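Beta-N-acetylhexosaminidase (Thermotoga neapolitana, PDB 5BZA) probably catalyses the hydrolysis of terminal non-reducing N-acetyl-D-hexosamine residues in N-acetyl-beta-D-hexosaminides. Local coordinates at residues F58-D63 / L106-V111; M110-V115 / I156-H161; H142-C147 / F194-Q199; V206-V211 / G240-D245. All coordinates share one frame; numbering follows the deposited sequence.

Interaction 1 (F58-D63 / L106-V111)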
loop_
_atom_site.group_PDB
_atom_site.type_symbol
_atom_site.label_atom_id
_atom_site.label_comp_id
_atom_site.label_asym_id
_atom_site.label_seq_id
_atom_site.Cartn_x
_atom_site.Cartn_y
_atom_site.Cartn_z
ATOM N N PHE B 58 18.285 -1.203 13.787
ATOM C CA PHE B 58 17.539 -0.007 14.102
ATOM C C PHE B 58 16.134 -0.424 14.498
ATOM O O PHE B 58 15.611 -1.387 13.954
ATOM C CB PHE B 58 17.436 0.950 12.921
ATOM C CG PHE B 58 18.742 1.383 12.352
ATOM C CD1 PHE B 58 19.342 0.649 11.303
ATOM C CD2 PHE B 58 19.355 2.555 12.809
ATOM C CE1 PHE B 58 20.535 1.074 10.732
ATOM C CE2 PHE B 58 20.542 2.987 12.257
ATOM C CZ PHE B 58 21.150 2.247 11.203
ATOM N N ILE B 59 15.525 0.323 15.418
ATOM C CA ILE B 59 14.088 0.314 15.606
ATOM C C ILE B 59 13.516 1.283 14.574
ATOM O O ILE B 59 13.901 2.466 14.563
ATOM C CB ILE B 59 13.684 0.763 17.048
ATOM C CG1 ILE B 59 14.427 -0.088 18.077
ATOM C CG2 ILE B 59 12.160 0.659 17.232
ATOM C CD1 ILE B 59 14.335 0.429 19.474
ATOM N N VAL B 60 12.617 0.787 13.713
ATOM C CA VAL B 60 12.078 1.566 12.600
ATOM C C VAL B 60 10.582 1.729 12.785
ATOM O O VAL B 60 9.853 0.724 12.874
ATOM C CB VAL B 60 12.333 0.895 11.187
ATOM C CG1 VAL B 60 11.735 1.751 10.040
ATOM C CG2 VAL B 60 13.821 0.648 10.962
ATOM N N SER B 61 10.113 2.980 12.826
ATOM C CA SER B 61 8.758 3.227 13.241
ATOM C C SER B 61 8.051 4.217 12.305
ATOM O O SER B 61 8.693 4.964 11.546
ATOM C CB SER B 61 8.769 3.776 14.696
ATOM O OG SER B 61 7.477 3.686 15.253
ATOM N N SER B 62 6.725 4.252 12.400
ATOM C CA SER B 62 5.914 5.258 11.725
ATOM C C SER B 62 4.822 5.762 12.664
ATOM O O SER B 62 4.551 5.130 13.711
ATOM C CB SER B 62 5.260 4.681 10.477
ATOM O OG SER B 62 4.170 3.859 10.887
ATOM N N ASP B 63 4.154 6.840 12.246
ATOM C CA ASP B 63 2.978 7.336 12.953
ATOM C C ASP B 63 1.683 6.846 12.319
ATOM O O ASP B 63 0.663 7.546 12.359
ATOM C CB ASP B 63 2.924 8.873 12.987
ATOM C CG ASP B 63 3.950 9.484 13.900
ATOM O OD1 ASP B 63 4.299 8.849 14.907
ATOM O OD2 ASP B 63 4.365 10.636 13.627
ATOM N N LEU B 106 7.159 -4.496 5.124
ATOM C CA LEU B 106 7.905 -3.414 4.487
ATOM C C LEU B 106 9.283 -3.197 5.070
ATOM O O LEU B 106 10.173 -2.702 4.376
ATOM C CB LEU B 106 7.131 -2.113 4.543
ATOM C CG LEU B 106 5.828 -2.016 3.759
ATOM C CD1 LEU B 106 5.137 -0.708 4.204
ATOM C CD2 LEU B 106 6.132 -2.025 2.245
ATOM N N GLY B 107 9.454 -3.576 6.337
ATOM C CA GLY B 107 10.676 -3.343 7.076
ATOM C C GLY B 107 10.472 -2.539 8.372
ATOM O O GLY B 107 11.441 -2.311 9.084
ATOM N N PHE B 108 9.253 -2.101 8.691
ATOM C CA PHE B 108 9.030 -1.433 9.998
ATOM C C PHE B 108 9.085 -2.488 11.137
ATOM O O PHE B 108 8.912 -3.673 10.881
ATOM C CB PHE B 108 7.694 -0.672 9.994
ATOM C CG PHE B 108 7.698 0.552 9.108
ATOM C CD1 PHE B 108 8.124 1.794 9.597
ATOM C CD2 PHE B 108 7.347 0.441 7.742
ATOM C CE1 PHE B 108 8.139 2.934 8.764
ATOM C CE2 PHE B 108 7.372 1.554 6.887
ATOM C CZ PHE B 108 7.771 2.805 7.396
ATOM N N ASN B 109 9.455 -2.115 12.361
ATOM C CA ASN B 109 9.279 -3.067 13.465
ATOM C C ASN B 109 8.632 -2.452 14.719
ATOM O O ASN B 109 8.383 -3.150 15.713
ATOM C CB ASN B 109 10.619 -3.722 13.830
ATOM C CG ASN B 109 11.747 -2.732 13.912
ATOM O OD1 ASN B 109 11.617 -1.687 14.555
ATOM N ND2 ASN B 109 12.884 -3.049 13.262
ATOM N N MET B 110 8.240 -1.182 14.622
ATOM C CA MET B 110 7.519 -0.519 15.704
ATOM C C MET B 110 6.483 0.363 15.042
ATOM O O MET B 110 6.651 0.762 13.901
ATOM C CB MET B 110 8.458 0.308 16.597
ATOM C CG MET B 110 7.747 1.018 17.778
ATOM S SD MET B 110 8.893 1.793 18.957
ATOM C CE MET B 110 9.472 0.339 19.841
ATOM N N VAL B 111 5.393 0.624 15.741
ATOM C CA VAL B 111 4.462 1.634 15.336
ATOM C C VAL B 111 4.164 2.532 16.568
ATOM O O VAL B 111 3.998 2.064 17.696
ATOM C CB VAL B 111 3.178 1.007 14.769
ATOM C CG1 VAL B 111 2.414 0.230 15.880
ATOM C CG2 VAL B 111 2.312 2.066 14.078
HETATM O O HOH W 1 5.078 1.451 11.599
#
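The ring of Phe108 turns an edge to Ser61. Ser61 O lies close to the ring plane, 3.5 Å from Phe108 CE1. Val60 CG1 and Ser62 CB approach the same ring obliquely. The closer of the two is Val60 CG1, at 3.6 Å from Phe108 CD1. The second flat group is the amide of Asn109. Its ND2 donates to Phe58 O, which lies in the amide plane. Its OD1 accepts from Val60 N at 2.8 Å, with that donor above the carbonyl plane. Asn109 CG takes the crowded position between backbone N and carbonyl carbon (chi1 45°). This turns the amide back along the edge of strand 59-62, where it stands in for a backbone partner. An alanine here would probably leave Phe58 O and Val60 N without these partners and loosen the start of the strand pairing.

Val60 O is gripped twice. Asn109 N reaches it at 2.9 Å in the carbonyl plane, and Met110 N at 3.0 Å from above that plane. Beyond it, Ser61 OG makes a weak bond to Met110 O. A water also donates to Met110 O and hydrogen-bonds Ser62 OG. On the flank with Ser61, Ile59 CG2 packs 3.8 Å from Met110 CE, and Phe10 of strand 9-13 touches all three side chains.

Gly107, with positive phi, is the C-prime residue of a Schellman motif that ends helix 89-106. After Phe108 and Asn109 the chain enters strand 110-111. This beta-alpha-beta crossover, returning the chain parallel to strand 59-62, is repeated around the TIM barrel of this family 3 glycoside hydrolase.

Interaction 2 (M110-V115 / I156-H161). With CD (cadmium ion), chain N.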
loop_
_atom_site.group_PDB
_atom_site.type_symbol
_atom_site.label_atom_id
_atom_site.label_comp_id
_atom_site.label_asym_id
_atom_site.label_seq_id
_atom_site.Cartn_x
_atom_site.Cartn_y
_atom_site.Cartn_z
ATOM N N MET B 110 8.240 -1.182 14.622
ATOM C CA MET B 110 7.519 -0.519 15.704
ATOM C C MET B 110 6.483 0.363 15.042
ATOM O O MET B 110 6.651 0.762 13.901
ATOM C CB MET B 110 8.458 0.308 16.597
ATOM C CG MET B 110 7.747 1.018 17.778
ATOM S SD MET B 110 8.893 1.793 18.957
ATOM C CE MET B 110 9.472 0.339 19.841
ATOM N N VAL B 111 5.393 0.624 15.741
ATOM C CA VAL B 111 4.462 1.634 15.336
ATOM C C VAL B 111 4.164 2.532 16.568
ATOM O O VAL B 111 3.998 2.064 17.696
ATOM C CB VAL B 111 3.178 1.007 14.769
ATOM C CG1 VAL B 111 2.414 0.230 15.880
ATOM C CG2 VAL B 111 2.312 2.066 14.078
ATOM N N PHE B 112 4.090 3.834 16.325
ATOM C CA PHE B 112 3.755 4.779 17.378
ATOM C C PHE B 112 2.227 4.807 17.458
ATOM O O PHE B 112 1.591 5.808 17.102
ATOM C CB PHE B 112 4.362 6.156 17.093
ATOM C CG PHE B 112 5.864 6.198 17.238
ATOM C CD1 PHE B 112 6.529 5.241 17.958
ATOM C CD2 PHE B 112 6.605 7.234 16.682
ATOM C CE1 PHE B 112 7.921 5.291 18.134
ATOM C CE2 PHE B 112 8.007 7.292 16.846
ATOM C CZ PHE B 112 8.661 6.301 17.574
ATOM N N ALA B 113 1.677 3.688 17.937
ATOM C CA ALA B 113 0.255 3.487 18.136
ATOM C C ALA B 113 0.116 2.254 19.041
ATOM O O ALA B 113 1.083 1.504 19.174
ATOM C CB ALA B 113 -0.441 3.273 16.834
ATOM N N PRO B 114 -1.049 2.050 19.684
ATOM C CA PRO B 114 -2.291 2.839 19.695
ATOM C C PRO B 114 -2.295 4.063 20.639
ATOM O O PRO B 114 -1.533 4.150 21.598
ATOM C CB PRO B 114 -3.343 1.820 20.173
ATOM C CG PRO B 114 -2.591 0.975 21.111
ATOM C CD PRO B 114 -1.173 0.861 20.553
ATOM N N VAL B 115 -3.156 5.013 20.295
ATOM C CA VAL B 115 -3.551 6.123 21.143
ATOM C C VAL B 115 -4.476 5.606 22.215
ATOM O O VAL B 115 -5.541 5.021 21.895
ATOM C CB VAL B 115 -4.282 7.205 20.333
ATOM C CG1 VAL B 115 -5.067 8.208 21.282
ATOM C CG2 VAL B 115 -3.300 7.896 19.423
ATOM N N ILE B 156 6.216 -4.015 17.231
ATOM C CA ILE B 156 6.031 -3.609 18.655
ATOM C C ILE B 156 5.278 -2.316 18.795
ATOM O O ILE B 156 5.754 -1.284 18.362
ATOM C CB ILE B 156 7.358 -3.469 19.369
ATOM C CG1 ILE B 156 8.017 -4.840 19.376
ATOM C CG2 ILE B 156 7.149 -3.017 20.835
ATOM C CD1 ILE B 156 9.343 -4.805 19.988
ATOM N N PRO B 157 4.111 -2.364 19.451
ATOM C CA PRO B 157 3.348 -1.130 19.658
ATOM C C PRO B 157 4.036 -0.185 20.621
ATOM O O PRO B 157 4.844 -0.612 21.442
ATOM C CB PRO B 157 2.008 -1.636 20.218
ATOM C CG PRO B 157 2.358 -2.891 20.910
ATOM C CD PRO B 157 3.477 -3.524 20.105
ATOM N N CYS B 158 3.745 1.099 20.462
ATOM C CA CYS B 158 4.151 2.136 21.414
ATOM C C CYS B 158 2.917 2.926 21.855
ATOM O O CYS B 158 2.371 3.765 21.120
ATOM C CB CYS B 158 5.188 3.074 20.792
ATOM S SG CYS B 158 5.797 4.337 21.947
ATOM N N ILE B 159 2.450 2.642 23.054
ATOM C CA ILE B 159 1.228 3.268 23.522
ATOM C C ILE B 159 1.518 4.717 23.919
ATOM O O ILE B 159 2.585 5.031 24.355
ATOM C CB ILE B 159 0.598 2.454 24.685
ATOM C CG1 ILE B 159 1.572 2.291 25.855
ATOM C CG2 ILE B 159 0.116 1.099 24.158
ATOM C CD1 ILE B 159 0.992 1.455 26.991
ATOM N N LYS B 160 0.541 5.595 23.736
ATOM C CA LYS B 160 0.723 7.030 23.939
ATOM C C LYS B 160 -0.630 7.667 24.274
ATOM O O LYS B 160 -1.669 7.089 23.951
ATOM C CB LYS B 160 1.344 7.666 22.672
ATOM C CG LYS B 160 0.445 7.584 21.444
ATOM C CD LYS B 160 1.196 8.003 20.183
ATOM C CE LYS B 160 0.314 7.881 18.956
ATOM N NZ LYS B 160 1.023 8.292 17.730
ATOM N N HIS B 161 -0.637 8.829 24.946
ATOM C CA HIS B 161 0.547 9.451 25.523
ATOM C C HIS B 161 0.459 9.442 27.050
ATOM O O HIS B 161 -0.388 10.127 27.636
ATOM C CB HIS B 161 0.721 10.907 25.039
ATOM C CG HIS B 161 0.368 11.143 23.595
ATOM N ND1 HIS B 161 -0.930 11.139 23.122
ATOM C CD2 HIS B 161 1.157 11.433 22.533
ATOM C CE1 HIS B 161 -0.924 11.400 21.830
ATOM N NE2 HIS B 161 0.324 11.562 21.447
HETATM CD CD CD N . 1.731 13.137 19.736
#
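Backbone hydrogen bonds join the two segments in two sections, offset by one residue. In the first, Val111 N donates to Ile156 O at 3.3 Å in a parallel pairing. Cys158 N then has two acceptors. The bond to Ala113 O is 3.0 Å long, and the one to Val111 O is weak. Phe112, the centre of an inverse gamma turn, brings these two carbonyls together. A cis peptide before Pro114 follows, and Lys160 N bonds weakly to Pro114 O.

The charged contact is made by Lys160. Its CG takes the crowded position between backbone N and carbonyl carbon (chi1 64°), and the chain is fully extended beyond it. NZ thus reaches Phe112 O at 2.6 Å, from above the carbonyl plane. It also forms a salt bridge with Glu65. An alanine here would probably cost Phe112 O this donor and remove the salt bridge to Glu65.

Apolar contacts come next. Cys158 CB lies at the edge of the Phe112 ring, 3.8 Å from CD1, and Cys158 SG makes an oblique sulfur-aromatic contact. Pro114 lies alongside Pro157 and Ile159, with Pro114 CD 3.8 Å from Ile159 CG2. Val115 CG2 touches Lys160 CE at 3.6 Å.

Metal binding comes at the end of the segment. After a second cis peptide, His161 NE2 lies 2.7 Å from a cadmium ion also bound by Asp245. Asp117 holds the other ring nitrogen, ND1.

Strands 59-62 and 205-208 flank this pair in the barrel. Met207 packs on Phe112, Cys158 and Lys160, while helix 136-153 covers Val111, Ala113, Pro114 and Ile159 through Tyr150 and Cys147.

Interaction 3 (H142-C147 / F194-Q199)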
loop_
_atom_site.group_PDB
_atom_site.type_symbol
_atom_site.label_atom_id
_atom_site.label_comp_id
_atom_site.label_asym_id
_atom_site.label_seq_id
_atom_site.Cartn_x
_atom_site.Cartn_y
_atom_site.Cartn_z
ATOM N N HIS B 142 -10.159 -2.005 23.669
ATOM C CA HIS B 142 -9.747 -1.743 22.293
ATOM C C HIS B 142 -8.231 -1.519 22.190
ATOM O O HIS B 142 -7.602 -1.918 21.208
ATOM C CB HIS B 142 -10.502 -0.555 21.729
ATOM C CG HIS B 142 -11.937 -0.853 21.440
ATOM N ND1 HIS B 142 -12.897 -0.945 22.434
ATOM C CD2 HIS B 142 -12.574 -1.124 20.277
ATOM C CE1 HIS B 142 -14.068 -1.205 21.883
ATOM N NE2 HIS B 142 -13.898 -1.334 20.575
ATOM N N GLY B 143 -7.658 -0.880 23.194
ATOM C CA GLY B 143 -6.217 -0.680 23.260
ATOM C C GLY B 143 -5.443 -1.972 23.437
ATOM O O GLY B 143 -4.349 -2.152 22.835
ATOM N N MET B 144 -5.975 -2.869 24.280
ATOM C CA MET B 144 -5.347 -4.172 24.439
ATOM C C MET B 144 -5.413 -4.974 23.128
ATOM O O MET B 144 -4.444 -5.610 22.725
ATOM C CB MET B 144 -6.002 -4.960 25.566
ATOM C CG MET B 144 -5.251 -6.204 25.971
ATOM S SD MET B 144 -3.664 -5.981 26.816
ATOM C CE MET B 144 -2.536 -6.310 25.454
ATOM N N GLU B 145 -6.573 -4.968 22.497
ATOM C CA GLU B 145 -6.720 -5.626 21.220
ATOM C C GLU B 145 -5.739 -5.062 20.225
ATOM O O GLU B 145 -5.125 -5.821 19.460
ATOM C CB GLU B 145 -8.131 -5.490 20.697
ATOM C CG GLU B 145 -9.105 -6.534 21.251
ATOM C CD GLU B 145 -8.879 -7.922 20.630
ATOM O OE1 GLU B 145 -8.043 -8.044 19.691
ATOM O OE2 GLU B 145 -9.582 -8.880 21.017
ATOM N N ALA B 146 -5.569 -3.743 20.235
ATOM C CA ALA B 146 -4.669 -3.124 19.287
ATOM C C ALA B 146 -3.250 -3.583 19.499
ATOM O O ALA B 146 -2.536 -3.935 18.538
ATOM C CB ALA B 146 -4.757 -1.620 19.370
ATOM N N CYS B 147 -2.816 -3.572 20.748
ATOM C CA CYS B 147 -1.443 -3.987 21.036
ATOM C C CYS B 147 -1.186 -5.446 20.666
ATOM O O CYS B 147 -0.109 -5.770 20.148
ATOM C CB CYS B 147 -1.114 -3.755 22.522
ATOM S SG CYS B 147 -0.901 -1.996 22.865
ATOM N N PHE B 194 -3.693 2.137 29.972
ATOM C CA PHE B 194 -2.257 1.860 30.172
ATOM C C PHE B 194 -2.002 0.648 31.110
ATOM O O PHE B 194 -1.137 -0.210 30.835
ATOM C CB PHE B 194 -1.520 3.101 30.667
ATOM C CG PHE B 194 -1.439 4.224 29.641
ATOM C CD1 PHE B 194 -2.469 5.159 29.520
ATOM C CD2 PHE B 194 -0.321 4.367 28.832
ATOM C CE1 PHE B 194 -2.396 6.193 28.577
ATOM C CE2 PHE B 194 -0.241 5.403 27.893
ATOM C CZ PHE B 194 -1.290 6.322 27.775
ATOM N N ARG B 195 -2.737 0.617 32.227
ATOM C CA ARG B 195 -2.672 -0.464 33.195
ATOM C C ARG B 195 -3.052 -1.798 32.540
ATOM O O ARG B 195 -2.454 -2.853 32.827
ATOM C CB ARG B 195 -3.580 -0.146 34.396
ATOM C CG ARG B 195 -3.035 0.997 35.283
ATOM C CD ARG B 195 -4.069 1.636 36.260
ATOM N NE ARG B 195 -4.684 0.658 37.144
ATOM C CZ ARG B 195 -5.940 0.734 37.581
ATOM N NH1 ARG B 195 -6.719 1.766 37.238
ATOM N NH2 ARG B 195 -6.420 -0.221 38.375
ATOM N N ARG B 196 -4.053 -1.752 31.680
ATOM C CA ARG B 196 -4.510 -2.944 30.966
ATOM C C ARG B 196 -3.380 -3.537 30.122
ATOM O O ARG B 196 -3.169 -4.781 30.098
ATOM C CB ARG B 196 -5.727 -2.624 30.080
ATOM C CG ARG B 196 -6.361 -3.879 29.369
ATOM C CD ARG B 196 -6.968 -4.883 30.363
ATOM N NE ARG B 196 -7.854 -4.223 31.333
ATOM C CZ ARG B 196 -9.119 -3.867 31.111
ATOM N NH1 ARG B 196 -9.697 -4.143 29.940
ATOM N NH2 ARG B 196 -9.810 -3.257 32.085
ATOM N N ILE B 197 -2.653 -2.664 29.432
ATOM C CA ILE B 197 -1.538 -3.158 28.631
ATOM C C ILE B 197 -0.428 -3.728 29.554
ATOM O O ILE B 197 0.142 -4.815 29.265
ATOM C CB ILE B 197 -0.913 -2.069 27.690
ATOM C CG1 ILE B 197 -1.979 -1.347 26.824
ATOM C CG2 ILE B 197 0.273 -2.655 26.902
ATOM C CD1 ILE B 197 -3.034 -2.241 26.249
ATOM N N PHE B 198 -0.123 -3.021 30.651
ATOM C CA PHE B 198 0.997 -3.466 31.529
ATOM C C PHE B 198 0.749 -4.802 32.242
ATOM O O PHE B 198 1.696 -5.489 32.601
ATOM C CB PHE B 198 1.355 -2.398 32.573
ATOM C CG PHE B 198 1.744 -1.094 31.969
ATOM C CD1 PHE B 198 2.466 -1.072 30.766
ATOM C CD2 PHE B 198 1.404 0.110 32.583
ATOM C CE1 PHE B 198 2.864 0.154 30.183
ATOM C CE2 PHE B 198 1.762 1.336 32.006
ATOM C CZ PHE B 198 2.483 1.363 30.798
ATOM N N GLN B 199 -0.520 -5.145 32.451
ATOM C CA GLN B 199 -0.878 -6.410 33.080
ATOM C C GLN B 199 -0.828 -7.582 32.097
ATOM O O GLN B 199 -0.924 -8.735 32.542
ATOM C CB GLN B 199 -2.263 -6.315 33.716
ATOM C CG GLN B 199 -2.211 -5.588 35.045
ATOM C CD GLN B 199 -3.575 -5.368 35.662
ATOM O OE1 GLN B 199 -4.612 -5.471 34.985
ATOM N NE2 GLN B 199 -3.582 -4.974 36.934
#
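Two helices of the outer layer of the TIM barrel, 136-153 and 192-198, meet here. Their N-to-C directions differ by 41°, and the short axes approach to 9.1 Å. The contact is small, and one methyl group makes most of its close approaches.

That methyl is Ile197 CD1. Ile197 CG1 is anti to the carbonyl carbon, and the second torsion (chi2 -42°) swings CD1 across to helix 136-153. There it lands on backbone as well as side chain, 3.5 Å from Met144 CA and 3.7 Å from Gly143 O. Gly143 has no side chain, so the methyl meets its carbonyl oxygen. Two sulfurs also touch the methyl. Met144 SD is 3.8 Å from Ile197 CD1, and Cys147 SG is 4.0 Å from the same atom.

Met144 starts with CG anti to the backbone N, then bends at chi2 and chi3 and crosses Ile197 obliquely. This puts its SD 3.5 Å from Arg196 O. The aliphatic part of Arg196 closes the other flank, its CG facing Met144 CB at 4.0 Å.

Around these groups lies a second shell. Arg196 bends twice, at chi2 and chi3, and its guanidinium NH2 forms a salt bridge with Glu137, also on helix 136-153. That is a second tie between the same two helices. Ser200 and Val202, in the loop after helix 192-198, touch Met144. Inward lies strand 156-162, where Cys147 SG rests against Ile159 CG2.

Interaction 4 (V206-V211 / G240-D245); sequences VMTAHV and GLVLSD
Val206 O is gripped by one hydrogen bond and one CA-H...O contact. Leu243 N reaches it at 2.8 Å, almost straight (172° at the hydrogen) and nearly along the C=O axis. Val242 CA adds the CA-H...O contact at 3.3 Å. Leu243 O is held in the same way, by Thr208 N at 2.9 Å and by a CA-H...O contact from Met207. Val206 N to Leu241 O completes a regular parallel pairing.

Beyond the strands, His210 and Asp245 meet. Asp245 CB sits over one face of the imidazole in a CH-pi contact, 3.6 Å from the centroid of the His210 ring. The ring and carboxylate planes are 28° apart. His210 ND1 is bonded to Thr222 OG1 and NE2 to Ala246 O, so both ring nitrogens are engaged and the ring rotation is fixed. The bond to a carbonyl is consistent with a proton on NE2. A water bridges His210 N and Asp245 OD2.

Asp245 CG is anti to the backbone N (chi1 -155°). Its OD1 then lies 3.6 Å from Met207 SD, whose side chain crosses obliquely. Ser244 OG donates to Asp245 O at 2.6 Å and also bonds Leu274 N of strand 273-275. On the outer face, Thr208 CG2 packs 3.8 Å from Val242 CG1, beneath helix 225-235.

That helix links the two strands in a beta-alpha-beta unit of the TIM barrel. Asp245 follows the C-terminal end of its strand, where TIM barrels carry their active sites, and there it shares a cadmium ion with His161.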
loop_
_atom_site.group_PDB
_atom_site.type_symbol
_atom_site.label_atom_id
_atom_site.label_comp_id
_atom_site.label_asym_id
_atom_site.label_seq_id
_atom_site.Cartn_x
_atom_site.Cartn_y
_atom_site.Cartn_z
ATOM N N VAL B 206 6.385 2.732 25.707
ATOM C CA VAL B 206 5.466 3.768 26.186
ATOM C C VAL B 206 5.998 5.137 25.770
ATOM O O VAL B 206 7.167 5.460 26.032
ATOM C CB VAL B 206 5.300 3.755 27.722
ATOM C CG1 VAL B 206 4.449 4.961 28.162
ATOM C CG2 VAL B 206 4.685 2.460 28.171
ATOM N N MET B 207 5.145 5.939 25.140
ATOM C CA MET B 207 5.502 7.332 24.845
ATOM C C MET B 207 4.873 8.317 25.863
ATOM O O MET B 207 3.709 8.199 26.197
ATOM C CB MET B 207 5.084 7.697 23.407
ATOM C CG MET B 207 5.700 9.015 22.944
ATOM S SD MET B 207 5.145 9.628 21.304
ATOM C CE MET B 207 5.898 8.414 20.189
ATOM N N THR B 208 5.644 9.285 26.343
ATOM C CA THR B 208 5.159 10.263 27.356
ATOM C C THR B 208 4.432 11.417 26.726
ATOM O O THR B 208 4.617 11.679 25.537
ATOM C CB THR B 208 6.301 10.837 28.214
ATOM O OG1 THR B 208 7.194 11.589 27.381
ATOM C CG2 THR B 208 7.058 9.706 28.897
ATOM N N ALA B 209 3.545 12.051 27.485
ATOM C CA ALA B 209 2.888 13.253 27.018
ATOM C C ALA B 209 3.602 14.504 27.476
ATOM O O ALA B 209 3.912 14.636 28.675
ATOM C CB ALA B 209 1.457 13.273 27.483
ATOM N N HIS B 210 3.754 15.476 26.576
ATOM C CA HIS B 210 4.303 16.784 26.945
ATOM C C HIS B 210 3.159 17.596 27.534
ATOM O O HIS B 210 2.688 18.555 26.915
ATOM C CB HIS B 210 4.887 17.566 25.759
ATOM C CG HIS B 210 6.054 16.909 25.077
ATOM N ND1 HIS B 210 6.950 16.098 25.717
ATOM C CD2 HIS B 210 6.445 16.966 23.774
ATOM C CE1 HIS B 210 7.863 15.671 24.847
ATOM N NE2 HIS B 210 7.569 16.185 23.667
ATOM N N VAL B 211 2.643 17.151 28.673
ATOM C CA VAL B 211 1.508 17.808 29.273
ATOM C C VAL B 211 1.778 17.945 30.765
ATOM O O VAL B 211 2.317 17.024 31.393
ATOM C CB VAL B 211 0.182 17.030 29.033
ATOM C CG1 VAL B 211 -0.946 17.553 29.965
ATOM C CG2 VAL B 211 -0.201 17.045 27.540
ATOM N N GLY B 240 9.838 -1.525 30.783
ATOM C CA GLY B 240 10.188 -1.531 29.383
ATOM C C GLY B 240 10.707 -0.191 28.906
ATOM O O GLY B 240 11.163 0.639 29.685
ATOM N N LEU B 241 10.613 0.013 27.594
ATOM C CA LEU B 241 11.166 1.170 26.916
ATOM C C LEU B 241 10.229 2.373 26.997
ATOM O O LEU B 241 9.027 2.279 26.653
ATOM C CB LEU B 241 11.461 0.795 25.444
ATOM C CG LEU B 241 11.985 1.868 24.486
ATOM C CD1 LEU B 241 13.373 2.401 24.936
ATOM C CD2 LEU B 241 12.068 1.328 23.045
ATOM N N VAL B 242 10.782 3.496 27.466
ATOM C CA VAL B 242 10.051 4.755 27.572
ATOM C C VAL B 242 10.656 5.816 26.671
ATOM O O VAL B 242 11.848 6.124 26.771
ATOM C CB VAL B 242 10.055 5.326 29.056
ATOM C CG1 VAL B 242 9.528 6.810 29.114
ATOM C CG2 VAL B 242 9.298 4.425 29.982
ATOM N N LEU B 243 9.816 6.421 25.840
ATOM C CA LEU B 243 10.222 7.472 24.907
ATOM C C LEU B 243 9.594 8.795 25.198
ATOM O O LEU B 243 8.431 8.846 25.558
ATOM C CB LEU B 243 9.821 7.135 23.451
ATOM C CG LEU B 243 10.606 6.292 22.479
ATOM C CD1 LEU B 243 10.907 4.939 23.070
ATOM C CD2 LEU B 243 9.680 6.139 21.293
ATOM N N SER B 244 10.318 9.877 24.946
ATOM C CA SER B 244 9.663 11.170 24.938
ATOM C C SER B 244 8.757 11.305 23.728
ATOM O O SER B 244 8.969 10.654 22.676
ATOM C CB SER B 244 10.708 12.290 24.954
ATOM O OG SER B 244 11.320 12.506 23.688
ATOM N N ASP B 245 7.758 12.171 23.828
ATOM C CA ASP B 245 7.202 12.715 22.586
ATOM C C ASP B 245 8.329 13.610 22.017
ATOM O O ASP B 245 9.346 13.800 22.681
ATOM C CB ASP B 245 5.899 13.490 22.804
ATOM C CG ASP B 245 5.034 13.520 21.553
ATOM O OD1 ASP B 245 5.568 13.156 20.475
ATOM O OD2 ASP B 245 3.844 13.938 21.615
HETATM O O HOH W 2 2.940 15.211 23.987
#

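All four contacts lie in the TIM-barrel domain. Five strands of its parallel sheet run in the order 59-62, 110-111, 156-162, 205-208 and 241-243; interactions 1, 2 and 4 are three of the four pairings among them. Interactions 1 and 2 share strand 110-111, and their centres are about 11 Å apart. The centre of interaction 4 is about 10 Å from that of interaction 2, tied to it by Met207 N on Ile159 O. Interaction 3 lies in the helical layer, its centre about 11 Å from that of interaction 2, with segments alternating along the chain. Interaction 1 closes before interactions 3 and 4 open. His161 of interaction 2 and Asp245 of interaction 4 meet at one cadmium ion.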